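Local coordinates for protein transcriptional activator, putative (Pyrococcus furiosus, PDB 1RTW) that is of undetermined function but belongs to the TENA/THI-4/PQQC family, an all-helical fold, and was named a putative transcriptional activator, at residues K21-M26 / Y133-W138; A27-K32 / R146-E151; K38-D43 / L90-N95; N42-V47 / M82-A87. All coordinates share one frame; numbering follows the deposited sequence.

Contact 1 (K21-M26 / Y133-W138); sequences KFLIEM and YEAWKW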
loop_
_atom_site.group_PDB
_atom_site.type_symbol
_atom_site.label_atom_id
_atom_site.label_comp_id
_atom_site.label_asym_id
_atom_site.label_seq_id
_atom_site.Cartn_x
_atom_site.Cartn_y
_atom_site.Cartn_z
ATOM N N LYS B 21 32.905 9.932 12.659
ATOM C CA LYS B 21 33.489 11.262 12.817
ATOM C C LYS B 21 32.558 12.191 13.591
ATOM O O LYS B 21 32.972 12.842 14.557
ATOM C CB LYS B 21 33.791 11.858 11.434
ATOM C CG LYS B 21 34.444 13.227 11.440
ATOM C CD LYS B 21 34.567 13.770 10.013
ATOM C CE LYS B 21 35.159 15.171 9.997
ATOM N NZ LYS B 21 35.181 15.747 8.614
ATOM N N PHE B 22 31.286 12.183 13.205
ATOM C CA PHE B 22 30.276 13.025 13.836
ATOM C C PHE B 22 30.139 12.772 15.335
ATOM O O PHE B 22 29.956 13.714 16.109
ATOM C CB PHE B 22 28.924 12.830 13.144
ATOM C CG PHE B 22 27.856 13.783 13.607
ATOM C CD1 PHE B 22 26.995 13.437 14.643
ATOM C CD2 PHE B 22 27.690 15.016 12.978
ATOM C CE1 PHE B 22 25.983 14.301 15.044
ATOM C CE2 PHE B 22 26.678 15.893 13.370
ATOM C CZ PHE B 22 25.821 15.533 14.407
ATOM N N LEU B 23 30.222 11.505 15.738
ATOM C CA LEU B 23 30.098 11.132 17.143
ATOM C C LEU B 23 31.314 11.536 17.969
ATOM O O LEU B 23 31.179 11.880 19.141
ATOM C CB LEU B 23 29.824 9.631 17.280
ATOM C CG LEU B 23 28.605 9.096 16.507
ATOM C CD1 LEU B 23 28.415 7.624 16.794
ATOM C CD2 LEU B 23 27.342 9.858 16.869
ATOM N N ILE B 24 32.496 11.491 17.359
ATOM C CA ILE B 24 33.729 11.880 18.040
ATOM C C ILE B 24 33.665 13.366 18.361
ATOM O O ILE B 24 34.059 13.799 19.445
ATOM C CB ILE B 24 34.969 11.661 17.149
ATOM C CG1 ILE B 24 35.166 10.176 16.862
ATOM C CG2 ILE B 24 36.209 12.250 17.813
ATOM C CD1 ILE B 24 36.261 9.901 15.844
ATOM N N GLU B 25 33.149 14.138 17.412
ATOM C CA GLU B 25 33.058 15.573 17.586
ATOM C C GLU B 25 31.998 15.962 18.595
ATOM O O GLU B 25 32.164 16.936 19.324
ATOM C CB GLU B 25 32.849 16.258 16.240
ATOM C CG GLU B 25 34.004 16.004 15.284
ATOM C CD GLU B 25 33.903 16.773 13.985
ATOM O OE1 GLU B 25 32.892 17.463 13.744
ATOM O OE2 GLU B 25 34.862 16.680 13.200
HETATM N N MSE B 26 30.914 15.192 18.646
HETATM C CA MSE B 26 29.854 15.441 19.616
HETATM C C MSE B 26 30.435 15.192 21.014
HETATM O O MSE B 26 30.228 15.987 21.935
HETATM C CB MSE B 26 28.680 14.481 19.391
HETATM C CG MSE B 26 27.796 14.794 18.195
HETATM SE SE MSE B 26 26.564 16.261 18.477
HETATM C CE MSE B 26 26.008 15.855 20.264
ATOM N N TYR B 133 20.628 3.733 19.275
ATOM C CA TYR B 133 20.824 3.472 20.692
ATOM C C TYR B 133 22.320 3.308 20.956
ATOM O O TYR B 133 22.864 3.931 21.864
ATOM C CB TYR B 133 20.055 2.222 21.124
ATOM C CG TYR B 133 20.224 1.856 22.586
ATOM C CD1 TYR B 133 20.080 2.810 23.590
ATOM C CD2 TYR B 133 20.539 0.551 22.958
ATOM C CE1 TYR B 133 20.248 2.473 24.934
ATOM C CE2 TYR B 133 20.709 0.196 24.294
ATOM C CZ TYR B 133 20.563 1.156 25.280
ATOM O OH TYR B 133 20.714 0.793 26.607
ATOM N N GLU B 134 22.984 2.519 20.120
ATOM C CA GLU B 134 24.420 2.289 20.264
ATOM C C GLU B 134 25.272 3.538 20.029
ATOM O O GLU B 134 26.161 3.845 20.829
ATOM C CB GLU B 134 24.876 1.163 19.331
ATOM C CG GLU B 134 24.339 -0.212 19.710
ATOM C CD GLU B 134 24.744 -0.644 21.107
ATOM O OE1 GLU B 134 25.894 -0.372 21.512
ATOM O OE2 GLU B 134 23.913 -1.257 21.805
ATOM N N ALA B 135 24.978 4.271 18.955
ATOM C CA ALA B 135 25.727 5.480 18.607
ATOM C C ALA B 135 25.676 6.541 19.689
ATOM O O ALA B 135 26.705 7.071 20.100
ATOM C CB ALA B 135 25.222 6.052 17.297
ATOM N N TRP B 136 24.470 6.845 20.152
ATOM C CA TRP B 136 24.292 7.846 21.182
ATOM C C TRP B 136 24.758 7.340 22.544
ATOM O O TRP B 136 25.110 8.129 23.417
ATOM C CB TRP B 136 22.846 8.337 21.191
ATOM C CG TRP B 136 22.542 9.077 19.924
ATOM C CD1 TRP B 136 21.888 8.591 18.822
ATOM C CD2 TRP B 136 22.974 10.397 19.581
ATOM N NE1 TRP B 136 21.896 9.522 17.819
ATOM C CE2 TRP B 136 22.550 10.635 18.253
ATOM C CE3 TRP B 136 23.674 11.395 20.263
ATOM C CZ2 TRP B 136 22.819 11.839 17.594
ATOM C CZ3 TRP B 136 23.939 12.590 19.604
ATOM C CH2 TRP B 136 23.506 12.801 18.285
ATOM N N LYS B 137 24.807 6.022 22.704
ATOM C CA LYS B 137 25.282 5.436 23.952
ATOM C C LYS B 137 26.797 5.656 23.962
ATOM O O LYS B 137 27.374 6.021 24.988
ATOM C CB LYS B 137 24.950 3.943 24.009
ATOM C CG LYS B 137 24.919 3.368 25.415
ATOM C CD LYS B 137 24.216 2.017 25.462
ATOM C CE LYS B 137 24.919 0.972 24.605
ATOM N NZ LYS B 137 24.217 -0.342 24.641
ATOM N N TRP B 138 27.421 5.481 22.797
ATOM C CA TRP B 138 28.853 5.690 22.659
ATOM C C TRP B 138 29.170 7.135 23.016
ATOM O O TRP B 138 30.129 7.412 23.735
ATOM C CB TRP B 138 29.316 5.418 21.229
ATOM C CG TRP B 138 30.821 5.491 21.079
ATOM C CD1 TRP B 138 31.700 4.453 21.165
ATOM C CD2 TRP B 138 31.613 6.668 20.867
ATOM N NE1 TRP B 138 32.989 4.906 21.028
ATOM C CE2 TRP B 138 32.965 6.260 20.845
ATOM C CE3 TRP B 138 31.312 8.024 20.701
ATOM C CZ2 TRP B 138 34.019 7.166 20.655
ATOM C CZ3 TRP B 138 32.362 8.925 20.513
ATOM C CH2 TRP B 138 33.701 8.488 20.496
#
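Trp136 and Trp138 each touch segment 21-26, the first at Phe22 and Met26, the second at Leu23 and Ile24. The CB of Leu23 is directed toward the other helix, CG is anti to the carbonyl carbon, and CD1 lands on Ala135 CB at 3.6 Å; the small alanine lets the leucine branch come close to the backbone. Trp138, with CG anti to its own backbone N (chi1 -174°), brings the edge of its six-membered ring to the backbone of Leu23, with Leu23 O near the ring plane, 3.5 Å from Trp138 CZ3, and Leu23 CB packs near Trp138 CE3. Trp136 starts away from the contact, but its indole bends back. Its edge receives the methyl CE of the selenomethionine Met26, bent at chi2 and chi3, 3.9 Å from Trp136 CZ3. The segment axes approach to 10.1 Å at 35°. Helix 150-157 closes one flank, its Ile153 touching Met26 and Trp136 while Trp156 meets the Trp136 ring; Trp39 of helix 33-60 and Trp202 meet Phe22.

Contact 2 (A27-K32 / R146-E151); sequences AENTIK and RSPYQE
An ST turn inside a type I beta turn, Ser147 to Gln150, leads into helix 150-157 and faces the chain where it leaves helix 21-28. Ser147 OG stands anti to its backbone N and accepts from Tyr149 N at 2.8 Å, with an N-H...O angle of 160°; a short hydroxyl side chain suits this place because it can fold onto the backbone two residues ahead. Pro148, whose ring already restricts phi, fits the second position of the turn. On the other side Asn29 has positive phi (63°), a conformation that asparagine tolerates better than most residues. Its amide reaches tip to tip toward the proline: Asn29 ND2 is 3.1 Å from Pro148 CD, while Asn29 OD1 lies 3.7 Å from Ser147 CA. The first is close but no hydrogen bond, the second looser. A second, wholly apolar touch joins Ile31 CG2 to Tyr149 CE2 at 3.7 Å. The methyl arrives at the edge of the phenol ring, near its plane, and the branched isoleucine can offer it while its CG1 arm stays anti to the backbone N. Pro148 CB sits over the centre of one face of the same ring. Tyr149 also stacks on Phe36 of helix 33-60 and touches Met26, while Pro148 O accepts a hydrogen bond from Lys86 NZ, so the turn is tied to helices 21-28, 33-60 and 66-89.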
loop_
_atom_site.group_PDB
_atom_site.type_symbol
_atom_site.label_atom_id
_atom_site.label_comp_id
_atom_site.label_asym_id
_atom_site.label_seq_id
_atom_site.Cartn_x
_atom_site.Cartn_y
_atom_site.Cartn_z
ATOM N N ALA B 27 31.198 14.105 21.130
ATOM C CA ALA B 27 31.823 13.683 22.385
ATOM C C ALA B 27 32.928 14.604 22.890
ATOM O O ALA B 27 33.078 14.783 24.097
ATOM C CB ALA B 27 32.347 12.253 22.266
ATOM N N GLU B 28 33.696 15.179 21.969
ATOM C CA GLU B 28 34.787 16.077 22.324
ATOM C C GLU B 28 34.371 17.537 22.211
ATOM O O GLU B 28 35.164 18.434 22.492
ATOM C CB GLU B 28 35.994 15.821 21.416
ATOM C CG GLU B 28 36.573 14.407 21.519
ATOM C CD GLU B 28 37.774 14.172 20.602
ATOM O OE1 GLU B 28 38.228 15.130 19.938
ATOM O OE2 GLU B 28 38.270 13.021 20.546
ATOM N N ASN B 29 33.128 17.764 21.793
ATOM C CA ASN B 29 32.574 19.106 21.607
ATOM C C ASN B 29 33.262 19.943 20.543
ATOM O O ASN B 29 33.121 21.171 20.511
ATOM C CB ASN B 29 32.505 19.871 22.922
ATOM C CG ASN B 29 31.128 19.833 23.527
ATOM O OD1 ASN B 29 30.853 19.033 24.425
ATOM N ND2 ASN B 29 30.236 20.678 23.015
ATOM N N THR B 30 33.977 19.257 19.655
ATOM C CA THR B 30 34.687 19.888 18.552
ATOM C C THR B 30 33.732 20.102 17.379
ATOM O O THR B 30 34.120 20.636 16.340
ATOM C CB THR B 30 35.852 18.999 18.063
ATOM O OG1 THR B 30 35.345 17.719 17.674
ATOM C CG2 THR B 30 36.887 18.808 19.158
ATOM N N ILE B 31 32.482 19.682 17.553
ATOM C CA ILE B 31 31.472 19.798 16.507
ATOM C C ILE B 31 31.103 21.240 16.180
ATOM O O ILE B 31 30.719 22.025 17.046
ATOM C CB ILE B 31 30.220 18.926 16.841
ATOM C CG1 ILE B 31 29.349 18.715 15.599
ATOM C CG2 ILE B 31 29.443 19.520 18.015
ATOM C CD1 ILE B 31 28.333 19.792 15.374
ATOM N N LYS B 32 31.264 21.577 14.910
ATOM C CA LYS B 32 30.968 22.904 14.403
ATOM C C LYS B 32 29.467 23.099 14.267
ATOM O O LYS B 32 28.739 22.191 13.868
ATOM C CB LYS B 32 31.644 23.109 13.045
ATOM C CG LYS B 32 33.140 22.849 13.051
ATOM C CD LYS B 32 33.918 24.068 12.602
ATOM C CE LYS B 32 33.854 24.282 11.099
ATOM N NZ LYS B 32 32.558 24.794 10.576
ATOM N N ARG B 146 29.914 18.420 29.345
ATOM C CA ARG B 146 28.514 18.528 28.986
ATOM C C ARG B 146 28.325 19.200 27.634
ATOM O O ARG B 146 28.874 20.273 27.388
ATOM C CB ARG B 146 27.791 19.308 30.076
ATOM C CG ARG B 146 26.373 18.875 30.316
ATOM C CD ARG B 146 26.268 17.517 30.979
ATOM N NE ARG B 146 24.862 17.179 31.172
ATOM C CZ ARG B 146 24.407 16.017 31.633
ATOM N NH1 ARG B 146 25.247 15.045 31.963
ATOM N NH2 ARG B 146 23.097 15.824 31.747
ATOM N N SER B 147 27.526 18.563 26.781
ATOM C CA SER B 147 27.243 19.040 25.431
ATOM C C SER B 147 26.054 19.989 25.319
ATOM O O SER B 147 25.139 19.951 26.138
ATOM C CB SER B 147 27.002 17.838 24.509
ATOM O OG SER B 147 26.374 18.229 23.301
ATOM N N PRO B 148 26.079 20.875 24.306
ATOM C CA PRO B 148 25.006 21.839 24.057
ATOM C C PRO B 148 23.824 21.075 23.460
ATOM O O PRO B 148 22.737 21.623 23.274
ATOM C CB PRO B 148 25.613 22.759 22.991
ATOM C CG PRO B 148 27.085 22.594 23.143
ATOM C CD PRO B 148 27.218 21.132 23.406
ATOM N N TYR B 149 24.063 19.812 23.121
ATOM C CA TYR B 149 23.038 18.961 22.524
ATOM C C TYR B 149 22.765 17.770 23.423
ATOM O O TYR B 149 22.429 16.684 22.950
ATOM C CB TYR B 149 23.506 18.472 21.151
ATOM C CG TYR B 149 24.172 19.553 20.345
ATOM C CD1 TYR B 149 23.453 20.667 19.913
ATOM C CD2 TYR B 149 25.531 19.487 20.047
ATOM C CE1 TYR B 149 24.072 21.693 19.209
ATOM C CE2 TYR B 149 26.159 20.512 19.338
ATOM C CZ TYR B 149 25.420 21.609 18.926
ATOM O OH TYR B 149 26.025 22.638 18.254
ATOM N N GLN B 150 22.883 17.996 24.728
ATOM C CA GLN B 150 22.662 16.954 25.719
ATOM C C GLN B 150 21.280 16.299 25.601
ATOM O O GLN B 150 21.143 15.092 25.819
ATOM C CB GLN B 150 22.863 17.530 27.121
ATOM C CG GLN B 150 22.965 16.487 28.207
ATOM C CD GLN B 150 24.152 15.579 28.027
ATOM O OE1 GLN B 150 25.246 16.029 27.679
ATOM N NE2 GLN B 150 23.952 14.291 28.274
ATOM N N GLU B 151 20.275 17.085 25.224
ATOM C CA GLU B 151 18.907 16.578 25.076
ATOM C C GLU B 151 18.873 15.340 24.178
ATOM O O GLU B 151 18.310 14.308 24.554
ATOM C CB GLU B 151 17.981 17.653 24.492
ATOM C CG GLU B 151 18.060 19.011 25.179
ATOM C CD GLU B 151 18.746 20.065 24.320
ATOM O OE1 GLU B 151 19.935 19.874 23.967
ATOM O OE2 GLU B 151 18.087 21.083 23.996
#

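Contact 3 (K38-D43 / L90-N95); sequences KWLVND and LGISLN
Apolar contacts carry most of this meeting between helix segment 38-43 and the irregular segment 90-95. Leu40, with CG anti to the backbone N (chi1 -167°), extends CD2 to within 3.6 Å of Ile92 CD1, the two side chains crossing obliquely. The same Leu40 CD2 looks at Leu94 CD2 from a looser 4.4 Å. Val41 adds a flank: its CG2, beside its own backbone N, lies 4.1 Å from Ile92 CD1, so the long arm of the isoleucine ends against both a leucine and a valine. Compact Val41 also lets the backbones draw near, its CA being 5.1 Å from Leu94 CA, and its CG2 rests 3.5 Å from Ser93 O. The polar link is indirect. One water donates to both Val41 O, at 2.6 Å, and Leu94 O, bridging two carbonyls that could not bond each other because both are acceptors. Two local bonds are made within the segments: Asn42 ND2 donates almost straight (175°) to Lys38 O, which also accepts from Asn42 N, and Ser93 OG accepts from Asn95 N in an ST turn. Gly91, at positive phi, suits the Schellman motif that ends helix 66-89. Leu40 further touches Phe83 of that helix and Phe152 of helix 150-157, while Asn42 OD1 accepts from Asp99 N in the loop before helix 100-115.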
loop_
_atom_site.group_PDB
_atom_site.type_symbol
_atom_site.label_atom_id
_atom_site.label_comp_id
_atom_site.label_asym_id
_atom_site.label_seq_id
_atom_site.Cartn_x
_atom_site.Cartn_y
_atom_site.Cartn_z
ATOM N N LYS B 38 23.043 20.962 9.835
ATOM C CA LYS B 38 22.762 20.139 8.669
ATOM C C LYS B 38 22.227 18.772 9.104
ATOM O O LYS B 38 21.283 18.254 8.511
ATOM C CB LYS B 38 24.021 19.989 7.804
ATOM C CG LYS B 38 23.778 19.312 6.468
ATOM C CD LYS B 38 24.887 19.621 5.486
ATOM C CE LYS B 38 24.874 21.086 5.074
ATOM N NZ LYS B 38 23.602 21.438 4.374
ATOM N N TRP B 39 22.813 18.201 10.153
ATOM C CA TRP B 39 22.350 16.914 10.650
ATOM C C TRP B 39 20.925 17.038 11.176
ATOM O O TRP B 39 20.099 16.168 10.935
ATOM C CB TRP B 39 23.258 16.368 11.762
ATOM C CG TRP B 39 22.631 15.180 12.463
ATOM C CD1 TRP B 39 22.628 13.883 12.034
ATOM C CD2 TRP B 39 21.827 15.209 13.653
ATOM N NE1 TRP B 39 21.864 13.108 12.871
ATOM C CE2 TRP B 39 21.360 13.896 13.872
ATOM C CE3 TRP B 39 21.451 16.221 14.550
ATOM C CZ2 TRP B 39 20.526 13.565 14.956
ATOM C CZ3 TRP B 39 20.621 15.890 15.629
ATOM C CH2 TRP B 39 20.171 14.573 15.821
ATOM N N LEU B 40 20.655 18.130 11.888
ATOM C CA LEU B 40 19.350 18.396 12.479
ATOM C C LEU B 40 18.240 18.458 11.431
ATOM O O LEU B 40 17.247 17.739 11.533
ATOM C CB LEU B 40 19.398 19.710 13.264
ATOM C CG LEU B 40 18.236 20.017 14.201
ATOM C CD1 LEU B 40 18.383 19.213 15.475
ATOM C CD2 LEU B 40 18.211 21.489 14.517
ATOM N N VAL B 41 18.416 19.310 10.425
ATOM C CA VAL B 41 17.440 19.473 9.344
ATOM C C VAL B 41 17.137 18.142 8.654
ATOM O O VAL B 41 15.986 17.821 8.376
ATOM C CB VAL B 41 17.964 20.480 8.285
ATOM C CG1 VAL B 41 17.061 20.523 7.084
ATOM C CG2 VAL B 41 18.082 21.887 8.896
ATOM N N ASN B 42 18.175 17.354 8.411
ATOM C CA ASN B 42 18.000 16.078 7.743
ATOM C C ASN B 42 17.457 14.967 8.625
ATOM O O ASN B 42 16.670 14.137 8.170
ATOM C CB ASN B 42 19.294 15.655 7.060
ATOM C CG ASN B 42 19.577 16.469 5.829
ATOM O OD1 ASN B 42 19.171 16.111 4.723
ATOM N ND2 ASN B 42 20.265 17.584 6.010
ATOM N N ASP B 43 17.860 14.932 9.884
ATOM C CA ASP B 43 17.337 13.886 10.742
ATOM C C ASP B 43 15.876 14.154 11.092
ATOM O O ASP B 43 15.100 13.228 11.295
ATOM C CB ASP B 43 18.177 13.721 12.000
ATOM C CG ASP B 43 18.132 12.305 12.528
ATOM O OD1 ASP B 43 18.539 11.381 11.791
ATOM O OD2 ASP B 43 17.676 12.109 13.671
ATOM N N LEU B 90 17.858 27.670 18.686
ATOM C CA LEU B 90 18.987 27.937 17.810
ATOM C C LEU B 90 18.628 28.849 16.635
ATOM O O LEU B 90 19.475 29.126 15.786
ATOM C CB LEU B 90 19.561 26.619 17.284
ATOM C CG LEU B 90 20.758 25.960 17.977
ATOM C CD1 LEU B 90 20.641 26.027 19.484
ATOM C CD2 LEU B 90 20.874 24.521 17.497
ATOM N N GLY B 91 17.376 29.306 16.584
ATOM C CA GLY B 91 16.929 30.175 15.502
ATOM C C GLY B 91 17.207 29.572 14.136
ATOM O O GLY B 91 17.563 30.268 13.179
ATOM N N ILE B 92 17.039 28.256 14.058
ATOM C CA ILE B 92 17.290 27.506 12.839
ATOM C C ILE B 92 15.993 27.026 12.183
ATOM O O ILE B 92 15.010 26.727 12.858
ATOM C CB ILE B 92 18.290 26.342 13.142
ATOM C CG1 ILE B 92 18.296 25.289 12.030
ATOM C CG2 ILE B 92 18.002 25.736 14.510
ATOM C CD1 ILE B 92 17.357 24.120 12.265
ATOM N N SER B 93 15.988 27.020 10.854
ATOM C CA SER B 93 14.829 26.597 10.078
ATOM C C SER B 93 14.918 25.139 9.631
ATOM O O SER B 93 15.961 24.690 9.142
ATOM C CB SER B 93 14.659 27.489 8.853
ATOM O OG SER B 93 13.680 26.948 7.984
ATOM N N LEU B 94 13.798 24.429 9.752
ATOM C CA LEU B 94 13.719 23.015 9.381
ATOM C C LEU B 94 13.079 22.820 8.013
ATOM O O LEU B 94 12.910 21.693 7.556
ATOM C CB LEU B 94 12.909 22.248 10.435
ATOM C CG LEU B 94 13.430 22.276 11.878
ATOM C CD1 LEU B 94 12.317 21.989 12.866
ATOM C CD2 LEU B 94 14.558 21.294 12.053
ATOM N N ASN B 95 12.758 23.922 7.348
ATOM C CA ASN B 95 12.101 23.883 6.045
ATOM C C ASN B 95 13.028 23.893 4.832
ATOM O O ASN B 95 12.572 24.053 3.693
ATOM C CB ASN B 95 11.110 25.043 5.949
ATOM C CG ASN B 95 10.015 24.961 6.998
ATOM O OD1 ASN B 95 9.736 25.934 7.706
ATOM N ND2 ASN B 95 9.382 23.795 7.099
HETATM O O HOH W 1 13.677 18.947 8.035
#

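Contact 4 (N42-V47 / M82-A87); sequences NDYYFV and MFEKKA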
loop_
_atom_site.group_PDB
_atom_site.type_symbol
_atom_site.label_atom_id
_atom_site.label_comp_id
_atom_site.label_asym_id
_atom_site.label_seq_id
_atom_site.Cartn_x
_atom_site.Cartn_y
_atom_site.Cartn_z
ATOM N N ASN B 42 18.175 17.354 8.411
ATOM C CA ASN B 42 18.000 16.078 7.743
ATOM C C ASN B 42 17.457 14.967 8.625
ATOM O O ASN B 42 16.670 14.137 8.170
ATOM C CB ASN B 42 19.294 15.655 7.060
ATOM C CG ASN B 42 19.577 16.469 5.829
ATOM O OD1 ASN B 42 19.171 16.111 4.723
ATOM N ND2 ASN B 42 20.265 17.584 6.010
ATOM N N ASP B 43 17.860 14.932 9.884
ATOM C CA ASP B 43 17.337 13.886 10.742
ATOM C C ASP B 43 15.876 14.154 11.092
ATOM O O ASP B 43 15.100 13.228 11.295
ATOM C CB ASP B 43 18.177 13.721 12.000
ATOM C CG ASP B 43 18.132 12.305 12.528
ATOM O OD1 ASP B 43 18.539 11.381 11.791
ATOM O OD2 ASP B 43 17.676 12.109 13.671
ATOM N N TYR B 44 15.499 15.428 11.136
ATOM C CA TYR B 44 14.125 15.813 11.436
ATOM C C TYR B 44 13.223 15.255 10.337
ATOM O O TYR B 44 12.124 14.763 10.605
ATOM C CB TYR B 44 14.011 17.333 11.495
ATOM C CG TYR B 44 12.617 17.832 11.750
ATOM C CD1 TYR B 44 11.981 17.581 12.961
ATOM C CD2 TYR B 44 11.949 18.591 10.796
ATOM C CE1 TYR B 44 10.714 18.085 13.223
ATOM C CE2 TYR B 44 10.679 19.101 11.042
ATOM C CZ TYR B 44 10.072 18.845 12.260
ATOM O OH TYR B 44 8.831 19.365 12.512
ATOM N N TYR B 45 13.710 15.337 9.100
ATOM C CA TYR B 45 12.999 14.817 7.946
ATOM C C TYR B 45 12.926 13.293 8.065
ATOM O O TYR B 45 11.890 12.689 7.793
ATOM C CB TYR B 45 13.745 15.180 6.668
ATOM C CG TYR B 45 13.168 14.561 5.422
ATOM C CD1 TYR B 45 13.788 13.469 4.805
ATOM C CD2 TYR B 45 12.034 15.093 4.833
ATOM C CE1 TYR B 45 13.283 12.931 3.616
ATOM C CE2 TYR B 45 11.519 14.567 3.648
ATOM C CZ TYR B 45 12.145 13.488 3.046
ATOM O OH TYR B 45 11.608 12.988 1.880
ATOM N N PHE B 46 14.018 12.681 8.503
ATOM C CA PHE B 46 14.041 11.235 8.653
ATOM C C PHE B 46 13.051 10.768 9.722
ATOM O O PHE B 46 12.327 9.809 9.516
ATOM C CB PHE B 46 15.456 10.739 9.001
ATOM C CG PHE B 46 15.545 9.243 9.173
ATOM C CD1 PHE B 46 15.627 8.405 8.060
ATOM C CD2 PHE B 46 15.449 8.666 10.434
ATOM C CE1 PHE B 46 15.599 7.013 8.207
ATOM C CE2 PHE B 46 15.419 7.266 10.591
ATOM C CZ PHE B 46 15.492 6.443 9.475
ATOM N N VAL B 47 13.020 11.460 10.858
ATOM C CA VAL B 47 12.135 11.082 11.964
ATOM C C VAL B 47 10.670 11.108 11.547
ATOM O O VAL B 47 9.916 10.180 11.849
ATOM C CB VAL B 47 12.371 11.986 13.198
ATOM C CG1 VAL B 47 11.303 11.743 14.249
ATOM C CG2 VAL B 47 13.767 11.730 13.783
HETATM N N MSE B 82 11.077 17.518 20.219
HETATM C CA MSE B 82 12.469 17.665 20.626
HETATM C C MSE B 82 13.284 18.396 19.552
HETATM O O MSE B 82 14.112 19.257 19.866
HETATM C CB MSE B 82 13.068 16.291 20.930
HETATM C CG MSE B 82 14.556 16.308 21.191
HETATM SE SE MSE B 82 15.256 14.589 21.676
HETATM C CE MSE B 82 15.167 13.716 19.961
ATOM N N PHE B 83 13.035 18.062 18.287
ATOM C CA PHE B 83 13.738 18.702 17.182
ATOM C C PHE B 83 13.261 20.143 17.035
ATOM O O PHE B 83 14.059 21.048 16.822
ATOM C CB PHE B 83 13.493 17.957 15.864
ATOM C CG PHE B 83 14.433 16.817 15.615
ATOM C CD1 PHE B 83 15.484 16.956 14.715
ATOM C CD2 PHE B 83 14.255 15.589 16.248
ATOM C CE1 PHE B 83 16.347 15.893 14.447
ATOM C CE2 PHE B 83 15.114 14.519 15.987
ATOM C CZ PHE B 83 16.166 14.676 15.080
ATOM N N GLU B 84 11.955 20.344 17.155
ATOM C CA GLU B 84 11.361 21.669 17.021
ATOM C C GLU B 84 11.780 22.661 18.103
ATOM O O GLU B 84 12.004 23.832 17.808
ATOM C CB GLU B 84 9.840 21.547 16.964
ATOM C CG GLU B 84 9.348 20.867 15.697
ATOM C CD GLU B 84 8.026 20.137 15.873
ATOM O OE1 GLU B 84 7.434 20.182 16.979
ATOM O OE2 GLU B 84 7.585 19.502 14.894
ATOM N N LYS B 85 11.885 22.188 19.344
ATOM C CA LYS B 85 12.288 23.034 20.468
ATOM C C LYS B 85 13.706 23.512 20.173
ATOM O O LYS B 85 13.946 24.708 19.979
ATOM C CB LYS B 85 12.282 22.233 21.781
ATOM C CG LYS B 85 11.994 23.064 23.033
ATOM C CD LYS B 85 12.511 22.380 24.295
ATOM C CE LYS B 85 14.036 22.413 24.331
ATOM N NZ LYS B 85 14.641 21.530 25.369
ATOM N N LYS B 86 14.613 22.547 20.041
ATOM C CA LYS B 86 16.017 22.810 19.762
ATOM C C LYS B 86 16.203 23.777 18.596
ATOM O O LYS B 86 17.081 24.633 18.626
ATOM C CB LYS B 86 16.739 21.497 19.468
ATOM C CG LYS B 86 18.238 21.613 19.487
ATOM C CD LYS B 86 18.698 22.018 20.870
ATOM C CE LYS B 86 20.198 22.223 20.929
ATOM N NZ LYS B 86 20.607 22.702 22.276
ATOM N N ALA B 87 15.353 23.659 17.584
ATOM C CA ALA B 87 15.442 24.529 16.421
ATOM C C ALA B 87 15.032 25.978 16.723
ATOM O O ALA B 87 15.533 26.913 16.099
ATOM C CB ALA B 87 14.626 23.968 15.289
#
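Phe83 fills the tight, buried half of this antiparallel helix pair, whose segment axes pass 10.7 Å apart at 156°. Its CG is anti to the carbonyl carbon, its CB is directed toward the other helix, and one ring face lies under the Tyr44 backbone: Tyr44 CA stands 4.1 Å from the centroid of the Phe83 ring in a CH-pi contact. The Tyr44 and Phe83 side chains slide past each other in opposite directions, bringing Tyr44 CD1 to 3.3 Å from Phe83 CB, with ring planes turned 39° from one another. At the ring edge Asp43 crosses at about a right angle, and Asp43 OD2 comes to 3.3 Å from Phe83 CZ, near the ring plane, where the slightly positive C-H rim of a phenyl can suit a carboxylate oxygen. Val47 CG2 meets the ring tip to tip, 3.8 Å from Phe83 CE2, and a phosphate ion, probably from the crystallisation liquor, lies about 4 Å from the Val47 side chain. The more open side is polar and held by one bond. Tyr44 OH donates to Glu84 OE2 at 2.7 Å, using the anti lone pair of that oxygen, with ring and carboxylate planes 69° apart; both residues are partly exposed, and tyrosine spans the change from core to surface. Beyond Phe83, Phe152 of helix 150-157 meets its ring edge-to-face, and Trp156 of that helix touches Asp43.

Overall arrangement
All four contacts fall within one all-helical fold of the TENA/THI-4/PQQC family. Contacts 1 and 2 both use helix 21-28, with centres 10 Å apart, and their segments alternate along the chain, so helix 118-142 and then the entry to helix 150-157 come back to helix 21-28 and to the chain just after it. Contacts 3 and 4 share Asn42 and Asp43 on helix 33-60, with centres only 6 Å apart, and both are nested within the long loops closed by the first two. The pairs are joined by Phe22 packing on Trp39, between contacts 1 and 3, and by Lys86 NZ bonding to Pro148 O, between contacts 4 and 2. Early helices are thus bound to later ones in one continuous bundle.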